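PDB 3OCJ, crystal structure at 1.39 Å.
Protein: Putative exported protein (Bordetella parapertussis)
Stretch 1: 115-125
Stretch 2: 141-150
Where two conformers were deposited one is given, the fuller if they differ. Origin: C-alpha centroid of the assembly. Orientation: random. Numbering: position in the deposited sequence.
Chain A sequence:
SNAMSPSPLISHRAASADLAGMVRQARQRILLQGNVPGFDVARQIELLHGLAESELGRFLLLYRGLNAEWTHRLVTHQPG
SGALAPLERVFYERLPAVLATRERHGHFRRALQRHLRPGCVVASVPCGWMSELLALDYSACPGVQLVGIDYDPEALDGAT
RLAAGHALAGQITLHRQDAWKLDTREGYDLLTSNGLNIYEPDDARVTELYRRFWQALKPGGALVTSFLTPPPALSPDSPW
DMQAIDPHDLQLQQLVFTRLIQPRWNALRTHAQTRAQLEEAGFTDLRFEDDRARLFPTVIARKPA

Stretch 1 115-125: HLRPGCVVASV
Stretch 2 (141-150) CPGVQLVGID

Two type II beta turns, Arg-117 to Cys-120 and Cys-141 to Val-144, lie against each other just before the strands they launch, each with a Pro-Gly pair at its center. Pro-118 (phi/psi -55/138) and Pro-142 (-66/151) supply the extended corner; Gly-119 (76/3) and Gly-143 (79/10) supply the positive phi that glycine tolerates best. Cys-120 N closes the first turn on Arg-117 O at 3.2 Å. The turns are joined by a hydrogen bond from Gly-119 N to Pro-142 O, 2.9 Å and bent to 137°, and by a CA-H...O contact from Gly-119 CA to Gly-143 O at 3.4 Å.

From there strands 121-124 and 145-150 (phi -155 to -105, psi 119 to 149) run parallel, their axes 20° apart and 4.7 Å at closest approach. The register pairs Val-121 with Gln-145, Val-122 with Leu-146, Ala-123 with Val-147 and Ser-124 with Gly-148, at CA-CA distances of 4.8, 5.1, 4.5 and 5.1 Å. Cys-120 O starts the ladder by accepting from Gln-145 N (2.9 Å); then Val-122 and Ser-124 each bond, through N and O, to the residues flanking their partners: Val-122 N to Gln-145 O (2.9 Å), Val-147 N to Val-122 O (2.8 Å), Ser-124 N to Val-147 O (2.9 Å) and Ile-149 N to Ser-124 O (3.1 Å).

Side chains alternate between faces. Val-121, Ala-123, Gln-145 (m, t, chi3 20°) and Val-147 share one, where Val-121 CG1 meets Val-147 CG2 at 4.0 Å; both valines are t. Val-122 (t) and Leu-146 (m, t) share the other with Ser-124 (t), and Val-122 CB lies 4.1 Å from Leu-146 CD2. Past the last bridge, Val-125 (t) packs CG2 4.0 Å from CB of Ile-149 (m, t). At the turn ends, Cys-141 (m) places SG 3.8 Å from Leu-116 CG (Leu-116 is t, p), while Val-144 (t) sets CG2 3.9 Å from SG of Cys-120 (p in the given conformer), both apolar contacts.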

# COMPACT_ATOMS: atom_id res chain seq x y z
N HIS A 115 4.99 -19.94 -2.02
CA HIS A 115 4.84 -20.50 -0.68
C HIS A 115 3.53 -21.27 -0.48
O HIS A 115 3.38 -21.99 0.50
CB HIS A 115 5.00 -19.40 0.38
CG HIS A 115 6.39 -18.86 0.46
ND1 HIS A 115 7.34 -19.36 1.33
CD2 HIS A 115 7.00 -17.88 -0.24
CE1 HIS A 115 8.47 -18.70 1.16
NE2 HIS A 115 8.30 -17.81 0.21
N LEU A 116 2.58 -21.11 -1.40
CA LEU A 116 1.28 -21.76 -1.32
C LEU A 116 1.44 -23.28 -1.37
O LEU A 116 2.24 -23.80 -2.15
CB LEU A 116 0.41 -21.29 -2.49
CG LEU A 116 -1.11 -21.21 -2.36
CD1 LEU A 116 -1.51 -20.20 -1.29
CD2 LEU A 116 -1.70 -20.82 -3.71
N ARG A 117 0.68 -24.00 -0.54
CA ARG A 117 0.61 -25.46 -0.58
C ARG A 117 -0.84 -25.88 -0.39
O ARG A 117 -1.64 -25.12 0.16
CB ARG A 117 1.45 -26.09 0.54
CG ARG A 117 2.94 -25.80 0.50
CD ARG A 117 3.61 -26.47 -0.68
NE ARG A 117 5.06 -26.32 -0.62
CZ ARG A 117 5.72 -25.27 -1.11
NH1 ARG A 117 5.06 -24.30 -1.72
NH2 ARG A 117 7.04 -25.20 -1.01
N PRO A 118 -1.20 -27.10 -0.81
CA PRO A 118 -2.57 -27.57 -0.60
C PRO A 118 -2.96 -27.47 0.87
O PRO A 118 -2.16 -27.79 1.75
CB PRO A 118 -2.52 -29.04 -1.03
CG PRO A 118 -1.37 -29.11 -2.00
CD PRO A 118 -0.36 -28.10 -1.51
N GLY A 119 -4.19 -27.03 1.14
CA GLY A 119 -4.71 -27.00 2.49
C GLY A 119 -4.18 -25.89 3.39
O GLY A 119 -4.54 -25.83 4.57
N CYS A 120 -3.35 -25.01 2.86
CA CYS A 120 -2.79 -23.98 3.72
C CYS A 120 -3.81 -22.90 4.05
O CYS A 120 -4.77 -22.68 3.31
CB CYS A 120 -1.51 -23.38 3.13
SG CYS A 120 -1.75 -22.32 1.70
N VAL A 121 -3.59 -22.26 5.19
CA VAL A 121 -4.43 -21.15 5.62
C VAL A 121 -3.64 -19.87 5.39
O VAL A 121 -2.55 -19.69 5.94
CB VAL A 121 -4.82 -21.28 7.09
CG1 VAL A 121 -5.68 -20.09 7.51
CG2 VAL A 121 -5.58 -22.58 7.33
N VAL A 122 -4.17 -18.99 4.54
CA VAL A 122 -3.48 -17.76 4.18
C VAL A 122 -4.30 -16.57 4.67
O VAL A 122 -5.49 -16.46 4.36
CB VAL A 122 -3.31 -17.64 2.66
CG1 VAL A 122 -2.46 -16.43 2.31
CG2 VAL A 122 -2.70 -18.91 2.09
N ALA A 123 -3.67 -15.68 5.41
CA ALA A 123 -4.35 -14.48 5.91
C ALA A 123 -3.80 -13.23 5.26
O ALA A 123 -2.62 -13.15 4.95
CB ALA A 123 -4.20 -14.39 7.41
N SER A 124 -4.65 -12.23 5.06
CA SER A 124 -4.21 -10.91 4.63
C SER A 124 -4.69 -9.88 5.65
O SER A 124 -5.87 -9.87 6.01
CB SER A 124 -4.75 -10.58 3.24
OG SER A 124 -4.33 -9.29 2.82
N VAL A 125 -3.78 -9.02 6.10
CA VAL A 125 -4.05 -8.09 7.20
C VAL A 125 -3.25 -6.82 6.96
O VAL A 125 -2.03 -6.84 7.07
CB VAL A 125 -3.58 -8.68 8.56
CG1 VAL A 125 -3.99 -7.77 9.72
CG2 VAL A 125 -4.09 -10.12 8.76
N CYS A 141 -3.25 -26.21 -5.68
CA CYS A 141 -3.32 -26.04 -4.23
C CYS A 141 -4.77 -26.17 -3.79
O CYS A 141 -5.39 -25.20 -3.38
CB CYS A 141 -2.68 -24.71 -3.78
SG CYS A 141 -0.89 -24.69 -3.99
N PRO A 142 -5.32 -27.39 -3.87
CA PRO A 142 -6.71 -27.55 -3.43
C PRO A 142 -6.84 -27.32 -1.93
O PRO A 142 -5.89 -27.54 -1.17
CB PRO A 142 -7.02 -29.02 -3.76
CG PRO A 142 -5.69 -29.70 -3.86
CD PRO A 142 -4.73 -28.65 -4.37
N GLY A 143 -8.01 -26.85 -1.49
CA GLY A 143 -8.31 -26.80 -0.07
C GLY A 143 -7.69 -25.65 0.69
O GLY A 143 -7.72 -25.63 1.91
N VAL A 144 -7.11 -24.69 -0.03
CA VAL A 144 -6.62 -23.48 0.62
C VAL A 144 -7.77 -22.72 1.29
O VAL A 144 -8.87 -22.61 0.73
CB VAL A 144 -5.88 -22.58 -0.39
CG1 VAL A 144 -5.58 -21.21 0.23
CG2 VAL A 144 -4.58 -23.27 -0.85
N GLN A 145 -7.54 -22.23 2.50
CA GLN A 145 -8.50 -21.37 3.17
C GLN A 145 -7.93 -19.97 3.21
O GLN A 145 -6.76 -19.78 3.52
CB GLN A 145 -8.78 -21.85 4.58
CG GLN A 145 -9.30 -23.27 4.64
CD GLN A 145 -9.37 -23.80 6.06
OE1 GLN A 145 -9.38 -23.03 7.02
NE2 GLN A 145 -9.42 -25.12 6.20
N LEU A 146 -8.77 -18.99 2.88
CA LEU A 146 -8.37 -17.59 2.89
C LEU A 146 -9.02 -16.84 4.04
O LEU A 146 -10.21 -16.99 4.29
CB LEU A 146 -8.72 -16.91 1.57
CG LEU A 146 -8.16 -17.52 0.29
CD1 LEU A 146 -8.67 -16.77 -0.94
CD2 LEU A 146 -6.64 -17.58 0.30
N VAL A 147 -8.23 -16.01 4.71
CA VAL A 147 -8.74 -15.24 5.84
C VAL A 147 -8.41 -13.77 5.60
O VAL A 147 -7.27 -13.42 5.30
CB VAL A 147 -8.12 -15.71 7.17
CG1 VAL A 147 -8.65 -14.87 8.34
CG2 VAL A 147 -8.40 -17.19 7.39
N GLY A 148 -9.42 -12.91 5.69
CA GLY A 148 -9.18 -11.48 5.53
C GLY A 148 -9.54 -10.74 6.80
O GLY A 148 -10.62 -10.94 7.34
N ILE A 149 -8.65 -9.88 7.27
CA ILE A 149 -8.93 -9.07 8.45
C ILE A 149 -8.79 -7.61 8.05
O ILE A 149 -7.80 -7.22 7.44
CB ILE A 149 -7.93 -9.40 9.58
CG1 ILE A 149 -8.00 -10.89 9.93
CG2 ILE A 149 -8.21 -8.54 10.82
CD1 ILE A 149 -7.15 -11.29 11.12
N ASP A 150 -9.79 -6.81 8.37
CA ASP A 150 -9.71 -5.38 8.07
C ASP A 150 -10.61 -4.65 9.04
O ASP A 150 -11.61 -5.19 9.48
CB ASP A 150 -10.12 -5.10 6.61
CG ASP A 150 -9.52 -3.82 6.06
OD1 ASP A 150 -9.77 -2.74 6.63
OD2 ASP A 150 -8.81 -3.88 5.03